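Local structure of uncharacterized protein (Legionella pneumophila subsp. pneumophila, 5T2X) at residues I98-Q103 with L123-Y128; G102-C107 with D117-F122; V91-K96 with A127-F132; P87-S92 with Q166-P171. The protein is of unknown function but belongs to the DUF5630 family and has an all-helical fold. All coordinates share one frame; numbering follows the deposited sequence.

Contact 1 (I98-Q103 with L123-Y128); sequences IYFYGQ and LKKSAY
Phe100 and Lys125 cross obliquely, the lysine passing over one face of the phenyl ring. Phe100 CG sits beside its own backbone N (chi1 -74°), which brings the ring against helix 123-128. Lys125 leaves its helix extended and then bends at chi3 and chi4, so that its CE methylene, not its charged tip, settles on the ring: CE lies 3.9 Å from the Phe100 centroid, a CH-pi contact 29° off the ring normal. The ammonium group runs on to a salt bridge with Glu51.

Where the backbones come nearest, Phe100 CB meets Ser126 CB at 3.6 Å, the small serine being consistent with an axis separation of 7.8 Å. Ser126 OG, anti to its backbone N, turns to the carbonyl oxygen of Gly97 for its hydrogen bond and lies 3.6 Å from Tyr101 CB. Tyr101 and Leu123 run side by side in the same direction, with Leu123 CD2 3.7 Å from Tyr101 CD1.

The two segments form the middle of an antiparallel helical hairpin, their directions 167° apart. Helix 43-52 covers the Phe100 side through Ile47 and Glu51, while helix 132-147 packs on Leu123, Ser126 and Ala127.

Contact 2 (G102-C107 with D117-F122); sequences GQAAEC and DNELEF
A cysteine sulfur and a glutamine methylene share one phenyl ring, the first at its rim and the second squarely on its face. Gln103 CB stands 3.5 Å from the centroid of the Phe122 ring and 12° off its normal, an almost axial CH-pi contact. The two side chains lie alongside and point the same way; the glutamine bends at chi2, and its amide plane stands 82° from the plane of the ring. Cys107 SG approaches at the ring edge, 3.5 Å from Phe122 CD2, in a sulfur-aromatic contact whose direction is 74° off the normal. The same sulfur reaches Asn118 CB at 3.6 Å, so it is lodged between two side chains one helical turn apart.

This is the part of an antiparallel helical hairpin nearest its connecting loop: helix 102-107 runs toward the turn and helix 117-122 returns from it, their axes 8.0 Å apart. The backbones come nearest at Ala104, whose CA lies 4.4 Å from Glu119 CA; a residue this small is consistent with so close an approach. Its methyl group packs on Phe122 CB at 3.7 Å, at the root of that side chain.

Glu119 passes beside this alanine with CG anti to its backbone N and the chain extended, laying CG 3.5 Å from Ala104 O. The buried carboxylate is satisfied at both oxygens, OE2 in a salt bridge with Arg108 and OE1 by the backbone N-H of Phe115. These partners hold the acid between the end of the first helix and the loop and would be expected to stabilise its ionised form.

Contact 3 (V91-K96 with A127-F132); sequences VSQLVK and AYQHCF
A Schellman motif ends helix 117-128 here, and the turn that follows is joined by water to the first turns of helix 91-111. His130, with positive phi, is its C-prime residue: Cys131 N returns to Ser126 O, and His130 N to Ala127 O. Cys131 then takes the N-cap position of the next helix.

Gln129 contributes the largest share of the contact. Its chain bends at chi2 (-68°) and crosses Lys96 obliquely, CG resting 3.6 Å from Lys96 CB, while the extended lysine passes over one face of the amide, with CD as close to Gln129 CD. The amide oxygen points over the opposite helix, 3.3 Å from Gln93 CA. Gln93 presents its own amide at a steep angle, the two planes 76° apart, and its NE2 comes to the edge of the His130 ring. Its OE1 accepts from Thr90 N, and His130 ND1 is paired with Tyr135 OH.

The hydrogen bonding between the segments runs through three waters. One accepts from Gln93 NE2 and donates to Tyr128 O. Another donates to both Gln93 O and Gln129 O, linking the main chains. The third accepts from Lys96 NZ and donates to Ser92 OG, itself bonded to Glu61, and to Gln129 OE1, which it meets at 2.7 Å.

Contact 4 (P87-S92 with Q166-P171); sequences PPLTVS and QYHWTP
The indole of Trp169 receives a carbonyl oxygen at its edge: Pro87 O lies in the ring plane, 3.1 Å from Trp169 NE1. The bond is nearly straight, with an N-H...O angle of 162°, and the donor lies in the carbonyl plane. Beyond the two segments the indole also meets Phe273 edge-to-face. Tyr167 has Gln166 CB over one face, offset toward the rim, and its ring stacks with His130. The imidazole of His168 is overlain in the same way by Tyr167 CB, and Phe132 meets it edge-to-face.

Here the loop leading into helix 91-111 packs against the junction between helices 153-167 and 169-185 in an all-helical fold. Pro88 and Leu89 bring the apolar surface. A cis peptide bond before Pro88 kinks the chain beside the indole bond, and its ring crosses the tyrosine at about a right angle, with Pro88 CG 3.6 Å from Tyr167 CD1. Leu89 divides its methyl groups between two rings: CD2 goes to the same Tyr167 CD1 at 3.6 Å, whereas CD1 reaches His168 CE1, also at 3.6 Å.

Trp169 has a positive phi (56°) at the junction. Thr90 occupies the N-cap position of helix 91-111, and its backbone N is bonded by Gln93 OE1. His168 is fixed in rotation by both nitrogens, ND1 with Tyr86 OH and NE2 with His130 O, which places its CE1 against the leucine methyl.

In the fold
Contacts 1, 2 and 3 follow one another along a single hairpin of helices 91-111 and 117-128. Contact 2 lies nearest the turn, contact 1 in the middle with its centre about 7 Å from those of its neighbours, and contact 3 at the far end, about 15 Å from contact 2. In sequence they are nested, and contact 4 closes the widest loop. It uses the loop leading into helix 91-111 and that helix's first residues, Val91 and Ser92, which it shares with contact 3. Their centres are about 9 Å apart and the two touch directly, so the end of the hairpin far from its turn also packs against the later helices 153-167 and 169-185.

Contact 1 (I98-Q103 with L123-Y128)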
# COMPACT_ATOMS: atom_id res chain seq x y z
N ILE A 98 6.58 -4.21 3.90
CA ILE A 98 7.80 -3.42 3.90
C ILE A 98 9.00 -4.30 3.56
O ILE A 98 9.88 -3.89 2.79
CB ILE A 98 7.99 -2.73 5.27
CG1 ILE A 98 6.91 -1.66 5.47
CG2 ILE A 98 9.38 -2.12 5.39
CD1 ILE A 98 6.84 -1.15 6.90
N TYR A 99 9.05 -5.51 4.11
CA TYR A 99 10.18 -6.40 3.86
C TYR A 99 10.26 -6.78 2.38
O TYR A 99 11.32 -6.67 1.76
CB TYR A 99 10.08 -7.65 4.73
CG TYR A 99 11.05 -8.74 4.34
CD1 TYR A 99 12.37 -8.71 4.76
CD2 TYR A 99 10.64 -9.79 3.53
CE1 TYR A 99 13.26 -9.70 4.39
CE2 TYR A 99 11.52 -10.79 3.15
CZ TYR A 99 12.83 -10.74 3.59
OH TYR A 99 13.71 -11.73 3.22
N PHE A 100 9.14 -7.25 1.82
CA PHE A 100 9.14 -7.66 0.42
C PHE A 100 9.45 -6.49 -0.51
O PHE A 100 10.09 -6.68 -1.55
CB PHE A 100 7.80 -8.29 0.05
CG PHE A 100 7.61 -9.68 0.61
CD1 PHE A 100 8.65 -10.59 0.61
CD2 PHE A 100 6.39 -10.07 1.14
CE1 PHE A 100 8.48 -11.86 1.12
CE2 PHE A 100 6.21 -11.34 1.65
CZ PHE A 100 7.26 -12.24 1.64
N TYR A 101 9.02 -5.28 -0.15
CA TYR A 101 9.36 -4.12 -0.96
C TYR A 101 10.85 -3.81 -0.86
O TYR A 101 11.47 -3.41 -1.85
CB TYR A 101 8.52 -2.91 -0.55
CG TYR A 101 8.74 -1.71 -1.44
CD1 TYR A 101 8.13 -1.62 -2.68
CD2 TYR A 101 9.58 -0.67 -1.04
CE1 TYR A 101 8.33 -0.53 -3.50
CE2 TYR A 101 9.79 0.42 -1.86
CZ TYR A 101 9.16 0.49 -3.09
OH TYR A 101 9.37 1.58 -3.90
N GLY A 102 11.43 -3.98 0.32
CA GLY A 102 12.87 -3.81 0.45
C GLY A 102 13.65 -4.81 -0.37
O GLY A 102 14.68 -4.48 -0.96
N GLN A 103 13.17 -6.06 -0.42
CA GLN A 103 13.80 -7.06 -1.27
C GLN A 103 13.68 -6.71 -2.74
O GLN A 103 14.59 -7.00 -3.53
CB GLN A 103 13.20 -8.44 -1.00
CG GLN A 103 13.47 -8.99 0.40
CD GLN A 103 14.95 -9.13 0.68
OE1 GLN A 103 15.52 -8.40 1.49
NE2 GLN A 103 15.59 -10.09 0.02
N LEU A 123 7.75 -7.38 -5.77
CA LEU A 123 6.72 -6.35 -5.73
C LEU A 123 5.33 -6.95 -5.60
O LEU A 123 4.48 -6.42 -4.89
CB LEU A 123 6.81 -5.47 -6.98
CG LEU A 123 7.93 -4.43 -7.02
CD1 LEU A 123 7.88 -3.64 -8.32
CD2 LEU A 123 7.84 -3.49 -5.83
N LYS A 124 5.09 -8.09 -6.27
CA LYS A 124 3.78 -8.72 -6.20
C LYS A 124 3.56 -9.42 -4.87
O LYS A 124 2.43 -9.45 -4.37
CB LYS A 124 3.62 -9.70 -7.37
CG LYS A 124 3.53 -9.01 -8.72
CD LYS A 124 3.37 -9.99 -9.86
CE LYS A 124 3.29 -9.25 -11.19
NZ LYS A 124 3.19 -10.18 -12.35
N LYS A 125 4.61 -9.99 -4.27
CA LYS A 125 4.49 -10.50 -2.91
C LYS A 125 4.24 -9.37 -1.93
O LYS A 125 3.49 -9.52 -0.97
CB LYS A 125 5.74 -11.29 -2.53
CG LYS A 125 6.01 -12.50 -3.42
CD LYS A 125 7.35 -13.13 -3.09
CE LYS A 125 7.37 -13.72 -1.69
NZ LYS A 125 6.36 -14.81 -1.53
N SER A 126 4.88 -8.21 -2.17
CA SER A 126 4.63 -7.05 -1.33
C SER A 126 3.21 -6.53 -1.52
O SER A 126 2.54 -6.14 -0.56
CB SER A 126 5.65 -5.96 -1.64
OG SER A 126 5.47 -4.83 -0.80
N ALA A 127 2.73 -6.52 -2.77
CA ALA A 127 1.35 -6.09 -3.03
C ALA A 127 0.34 -7.09 -2.49
O ALA A 127 -0.79 -6.70 -2.16
CB ALA A 127 1.14 -5.88 -4.53
N TYR A 128 0.71 -8.37 -2.41
CA TYR A 128 -0.17 -9.35 -1.79
C TYR A 128 -0.43 -9.02 -0.33
O TYR A 128 -1.51 -9.32 0.19
CB TYR A 128 0.43 -10.75 -1.92
CG TYR A 128 -0.46 -11.86 -1.42
CD1 TYR A 128 -1.40 -12.45 -2.25
CD2 TYR A 128 -0.36 -12.33 -0.12
CE1 TYR A 128 -2.22 -13.47 -1.80
CE2 TYR A 128 -1.17 -13.35 0.34
CZ TYR A 128 -2.10 -13.91 -0.50
OH TYR A 128 -2.91 -14.93 -0.05

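Contact 2 (G102-C107 with D117-F122)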
# COMPACT_ATOMS: atom_id res chain seq x y z
N GLY A 102 11.43 -3.98 0.32
CA GLY A 102 12.87 -3.81 0.45
C GLY A 102 13.65 -4.81 -0.37
O GLY A 102 14.68 -4.48 -0.96
N GLN A 103 13.17 -6.06 -0.42
CA GLN A 103 13.80 -7.06 -1.27
C GLN A 103 13.68 -6.71 -2.74
O GLN A 103 14.59 -7.00 -3.53
CB GLN A 103 13.20 -8.44 -1.00
CG GLN A 103 13.47 -8.99 0.40
CD GLN A 103 14.95 -9.13 0.68
OE1 GLN A 103 15.52 -8.40 1.49
NE2 GLN A 103 15.59 -10.09 0.02
N ALA A 104 12.57 -6.08 -3.13
CA ALA A 104 12.43 -5.63 -4.51
C ALA A 104 13.43 -4.53 -4.83
O ALA A 104 14.01 -4.51 -5.92
CB ALA A 104 11.00 -5.14 -4.76
N ALA A 105 13.66 -3.61 -3.89
CA ALA A 105 14.61 -2.53 -4.12
C ALA A 105 16.03 -3.08 -4.28
O ALA A 105 16.80 -2.57 -5.10
CB ALA A 105 14.55 -1.52 -2.98
N GLU A 106 16.38 -4.11 -3.52
CA GLU A 106 17.69 -4.73 -3.67
C GLU A 106 17.82 -5.46 -5.00
O GLU A 106 18.91 -5.48 -5.59
CB GLU A 106 17.96 -5.70 -2.51
CG GLU A 106 18.03 -5.04 -1.15
CD GLU A 106 18.41 -6.02 -0.05
OE1 GLU A 106 18.82 -7.15 -0.37
OE2 GLU A 106 18.30 -5.65 1.14
N CYS A 107 16.73 -6.05 -5.49
CA CYS A 107 16.78 -6.73 -6.79
C CYS A 107 17.04 -5.74 -7.91
O CYS A 107 17.77 -6.05 -8.86
CB CYS A 107 15.49 -7.50 -7.03
SG CYS A 107 15.34 -9.04 -6.09
N ASP A 117 12.60 -9.21 -13.59
CA ASP A 117 11.75 -10.32 -13.19
C ASP A 117 11.81 -10.55 -11.69
O ASP A 117 10.78 -10.84 -11.05
CB ASP A 117 12.13 -11.59 -13.94
CG ASP A 117 11.79 -11.52 -15.42
OD1 ASP A 117 10.96 -10.66 -15.80
OD2 ASP A 117 12.33 -12.34 -16.20
N ASN A 118 12.99 -10.43 -11.09
CA ASN A 118 13.12 -10.62 -9.65
C ASN A 118 12.41 -9.51 -8.89
O ASN A 118 11.68 -9.77 -7.92
CB ASN A 118 14.60 -10.68 -9.25
CG ASN A 118 15.29 -11.93 -9.76
OD1 ASN A 118 14.64 -12.93 -10.06
ND2 ASN A 118 16.61 -11.87 -9.85
N GLU A 119 12.61 -8.25 -9.30
CA GLU A 119 11.95 -7.14 -8.63
C GLU A 119 10.44 -7.26 -8.71
O GLU A 119 9.73 -7.07 -7.71
CB GLU A 119 12.41 -5.81 -9.22
CG GLU A 119 11.73 -4.60 -8.59
CD GLU A 119 12.04 -3.30 -9.31
OE1 GLU A 119 12.95 -3.29 -10.16
OE2 GLU A 119 11.36 -2.30 -9.02
N LEU A 120 9.91 -7.58 -9.90
CA LEU A 120 8.47 -7.73 -10.06
C LEU A 120 7.93 -8.84 -9.17
O LEU A 120 6.82 -8.73 -8.64
CB LEU A 120 8.13 -7.99 -11.53
CG LEU A 120 8.25 -6.80 -12.48
CD1 LEU A 120 8.08 -7.25 -13.93
CD2 LEU A 120 7.22 -5.74 -12.13
N GLU A 121 8.70 -9.91 -9.00
CA GLU A 121 8.25 -11.02 -8.16
C GLU A 121 8.12 -10.59 -6.71
O GLU A 121 7.15 -10.95 -6.03
CB GLU A 121 9.21 -12.20 -8.31
CG GLU A 121 8.77 -13.47 -7.61
CD GLU A 121 9.52 -14.69 -8.12
OE1 GLU A 121 9.38 -15.01 -9.33
OE2 GLU A 121 10.24 -15.33 -7.33
N PHE A 122 9.08 -9.80 -6.21
CA PHE A 122 8.97 -9.30 -4.85
C PHE A 122 7.92 -8.20 -4.73
O PHE A 122 7.26 -8.09 -3.69
CB PHE A 122 10.32 -8.78 -4.36
CG PHE A 122 11.24 -9.85 -3.84
CD1 PHE A 122 10.92 -10.56 -2.69
CD2 PHE A 122 12.42 -10.15 -4.50
CE1 PHE A 122 11.76 -11.55 -2.21
CE2 PHE A 122 13.26 -11.14 -4.03
CZ PHE A 122 12.93 -11.84 -2.88

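Contact 3 (V91-K96 with A127-F132)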
# COMPACT_ATOMS: atom_id res chain seq x y z
N VAL A 91 -0.55 -5.69 11.50
CA VAL A 91 0.86 -5.37 11.67
C VAL A 91 1.74 -6.34 10.89
O VAL A 91 2.83 -5.97 10.44
CB VAL A 91 1.22 -5.35 13.17
CG1 VAL A 91 1.05 -6.73 13.79
CG2 VAL A 91 2.64 -4.83 13.38
N SER A 92 1.29 -7.58 10.69
CA SER A 92 2.08 -8.53 9.91
C SER A 92 2.05 -8.17 8.43
O SER A 92 3.07 -8.26 7.74
CB SER A 92 1.58 -9.95 10.12
OG SER A 92 0.35 -10.17 9.45
N GLN A 93 0.89 -7.75 7.93
CA GLN A 93 0.80 -7.27 6.55
C GLN A 93 1.69 -6.05 6.35
O GLN A 93 2.32 -5.90 5.29
CB GLN A 93 -0.65 -6.94 6.20
CG GLN A 93 -1.56 -8.15 6.17
CD GLN A 93 -3.00 -7.77 5.89
OE1 GLN A 93 -3.54 -6.86 6.51
NE2 GLN A 93 -3.63 -8.48 4.96
N LEU A 94 1.77 -5.18 7.36
CA LEU A 94 2.64 -4.01 7.25
C LEU A 94 4.11 -4.41 7.21
O LEU A 94 4.87 -3.89 6.39
CB LEU A 94 2.37 -3.06 8.42
CG LEU A 94 3.22 -1.79 8.48
CD1 LEU A 94 3.03 -0.95 7.23
CD2 LEU A 94 2.90 -0.99 9.73
N VAL A 95 4.51 -5.34 8.08
CA VAL A 95 5.92 -5.73 8.15
C VAL A 95 6.32 -6.53 6.91
O VAL A 95 7.36 -6.29 6.31
CB VAL A 95 6.19 -6.51 9.44
CG1 VAL A 95 7.60 -7.09 9.43
CG2 VAL A 95 6.01 -5.60 10.65
N LYS A 96 5.49 -7.51 6.53
CA LYS A 96 5.79 -8.29 5.34
C LYS A 96 5.81 -7.42 4.10
O LYS A 96 6.67 -7.59 3.22
CB LYS A 96 4.77 -9.42 5.17
CG LYS A 96 4.81 -10.49 6.24
CD LYS A 96 3.71 -11.51 6.00
CE LYS A 96 3.62 -12.53 7.12
NZ LYS A 96 2.47 -13.44 6.93
N ALA A 127 2.73 -6.52 -2.77
CA ALA A 127 1.35 -6.09 -3.03
C ALA A 127 0.34 -7.09 -2.49
O ALA A 127 -0.79 -6.70 -2.16
CB ALA A 127 1.14 -5.88 -4.53
N TYR A 128 0.71 -8.37 -2.41
CA TYR A 128 -0.17 -9.35 -1.79
C TYR A 128 -0.43 -9.02 -0.33
O TYR A 128 -1.51 -9.32 0.19
CB TYR A 128 0.43 -10.75 -1.92
CG TYR A 128 -0.46 -11.86 -1.42
CD1 TYR A 128 -1.40 -12.45 -2.25
CD2 TYR A 128 -0.36 -12.33 -0.12
CE1 TYR A 128 -2.22 -13.47 -1.80
CE2 TYR A 128 -1.17 -13.35 0.34
CZ TYR A 128 -2.10 -13.91 -0.50
OH TYR A 128 -2.91 -14.93 -0.05
N GLN A 129 0.54 -8.40 0.34
CA GLN A 129 0.36 -7.86 1.68
C GLN A 129 -0.21 -6.45 1.66
O GLN A 129 -0.28 -5.80 2.71
CB GLN A 129 1.69 -7.88 2.44
CG GLN A 129 2.32 -9.26 2.53
CD GLN A 129 1.53 -10.21 3.41
OE1 GLN A 129 0.91 -9.80 4.38
NE2 GLN A 129 1.56 -11.49 3.06
N HIS A 130 -0.60 -5.95 0.48
CA HIS A 130 -1.27 -4.66 0.32
C HIS A 130 -0.37 -3.50 0.75
O HIS A 130 -0.84 -2.50 1.30
CB HIS A 130 -2.60 -4.63 1.08
CG HIS A 130 -3.49 -5.79 0.76
ND1 HIS A 130 -3.98 -6.03 -0.51
CD2 HIS A 130 -3.97 -6.79 1.54
CE1 HIS A 130 -4.73 -7.12 -0.49
NE2 HIS A 130 -4.74 -7.60 0.74
N CYS A 131 0.92 -3.62 0.47
CA CYS A 131 1.86 -2.54 0.77
C CYS A 131 1.66 -1.39 -0.20
O CYS A 131 1.59 -1.59 -1.42
CB CYS A 131 3.29 -3.06 0.70
SG CYS A 131 4.55 -1.81 1.02
N PHE A 132 1.57 -0.17 0.34
CA PHE A 132 1.35 1.00 -0.51
C PHE A 132 2.52 1.22 -1.46
O PHE A 132 2.32 1.61 -2.62
CB PHE A 132 1.13 2.25 0.35
CG PHE A 132 1.07 3.52 -0.45
CD1 PHE A 132 -0.12 3.94 -1.03
CD2 PHE A 132 2.20 4.31 -0.63
CE1 PHE A 132 -0.18 5.11 -1.77
CE2 PHE A 132 2.15 5.47 -1.37
CZ PHE A 132 0.96 5.87 -1.94
O HOH W 1 0.44 -11.11 6.64
O HOH W 2 1.37 -3.93 3.89
O HOH W 3 -2.60 -10.46 2.86

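Contact 4 (P87-S92 with Q166-P171)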
# COMPACT_ATOMS: atom_id res chain seq x y z
N PRO A 87 -5.39 0.72 10.61
CA PRO A 87 -6.23 -0.27 9.92
C PRO A 87 -6.57 0.20 8.51
O PRO A 87 -6.35 1.37 8.18
CB PRO A 87 -7.48 -0.34 10.81
CG PRO A 87 -7.53 0.97 11.50
CD PRO A 87 -6.10 1.37 11.73
N PRO A 88 -7.12 -0.68 7.66
CA PRO A 88 -7.53 -2.07 7.91
C PRO A 88 -6.40 -3.11 7.88
O PRO A 88 -6.66 -4.28 8.16
CB PRO A 88 -8.52 -2.34 6.77
CG PRO A 88 -8.02 -1.49 5.66
CD PRO A 88 -7.48 -0.24 6.30
N LEU A 89 -5.18 -2.69 7.56
CA LEU A 89 -4.07 -3.63 7.48
C LEU A 89 -3.58 -4.02 8.87
O LEU A 89 -3.54 -3.20 9.79
CB LEU A 89 -2.92 -3.04 6.67
CG LEU A 89 -3.14 -2.90 5.16
CD1 LEU A 89 -1.85 -2.49 4.47
CD2 LEU A 89 -3.69 -4.19 4.57
N THR A 90 -3.20 -5.29 9.01
CA THR A 90 -2.64 -5.78 10.26
C THR A 90 -1.14 -5.49 10.31
O THR A 90 -0.52 -5.10 9.32
CB THR A 90 -2.90 -7.27 10.43
OG1 THR A 90 -2.14 -8.00 9.45
CG2 THR A 90 -4.37 -7.58 10.24
N VAL A 91 -0.55 -5.69 11.50
CA VAL A 91 0.86 -5.37 11.67
C VAL A 91 1.74 -6.34 10.89
O VAL A 91 2.83 -5.97 10.44
CB VAL A 91 1.22 -5.35 13.17
CG1 VAL A 91 1.05 -6.73 13.79
CG2 VAL A 91 2.64 -4.83 13.38
N SER A 92 1.29 -7.58 10.69
CA SER A 92 2.08 -8.53 9.91
C SER A 92 2.05 -8.17 8.43
O SER A 92 3.07 -8.26 7.74
CB SER A 92 1.58 -9.95 10.12
OG SER A 92 0.35 -10.17 9.45
N GLN A 166 -8.15 1.10 -1.01
CA GLN A 166 -8.83 0.23 -0.05
C GLN A 166 -8.13 0.21 1.30
O GLN A 166 -8.77 -0.11 2.31
CB GLN A 166 -8.92 -1.20 -0.59
CG GLN A 166 -9.79 -1.36 -1.82
CD GLN A 166 -10.00 -2.81 -2.19
OE1 GLN A 166 -9.84 -3.70 -1.36
NE2 GLN A 166 -10.34 -3.07 -3.45
N TYR A 167 -6.84 0.53 1.35
CA TYR A 167 -6.06 0.33 2.57
C TYR A 167 -5.25 1.53 3.02
O TYR A 167 -4.76 1.52 4.15
CB TYR A 167 -5.10 -0.86 2.40
CG TYR A 167 -5.75 -2.13 1.87
CD1 TYR A 167 -6.47 -2.97 2.71
CD2 TYR A 167 -5.62 -2.49 0.54
CE1 TYR A 167 -7.05 -4.13 2.23
CE2 TYR A 167 -6.20 -3.65 0.05
CZ TYR A 167 -6.92 -4.46 0.90
OH TYR A 167 -7.50 -5.61 0.42
N HIS A 168 -5.08 2.57 2.19
CA HIS A 168 -4.09 3.59 2.51
C HIS A 168 -4.65 5.01 2.47
O HIS A 168 -3.88 5.96 2.30
CB HIS A 168 -2.88 3.45 1.58
CG HIS A 168 -2.19 2.13 1.70
ND1 HIS A 168 -1.46 1.78 2.82
CD2 HIS A 168 -2.15 1.06 0.87
CE1 HIS A 168 -0.99 0.56 2.66
NE2 HIS A 168 -1.39 0.10 1.49
N TRP A 169 -5.96 5.17 2.63
CA TRP A 169 -6.58 6.45 3.02
C TRP A 169 -6.19 7.54 2.04
O TRP A 169 -6.37 7.36 0.82
CB TRP A 169 -6.22 6.72 4.48
CG TRP A 169 -6.84 5.77 5.45
CD1 TRP A 169 -6.40 4.52 5.77
CD2 TRP A 169 -8.02 5.99 6.23
NE1 TRP A 169 -7.23 3.95 6.71
CE2 TRP A 169 -8.23 4.83 7.00
CE3 TRP A 169 -8.91 7.06 6.35
CZ2 TRP A 169 -9.31 4.71 7.88
CZ3 TRP A 169 -9.98 6.94 7.22
CH2 TRP A 169 -10.17 5.78 7.98
N THR A 170 -5.67 8.69 2.50
CA THR A 170 -5.41 9.81 1.60
C THR A 170 -4.31 9.52 0.59
O THR A 170 -4.51 9.79 -0.61
CB THR A 170 -5.12 11.07 2.41
OG1 THR A 170 -6.33 11.52 3.05
CG2 THR A 170 -4.56 12.18 1.53
N PRO A 171 -3.14 8.99 0.97
CA PRO A 171 -2.13 8.67 -0.06
C PRO A 171 -2.62 7.67 -1.09
O PRO A 171 -2.18 7.72 -2.24
CB PRO A 171 -0.96 8.12 0.76
CG PRO A 171 -1.11 8.75 2.09
CD PRO A 171 -2.59 8.81 2.33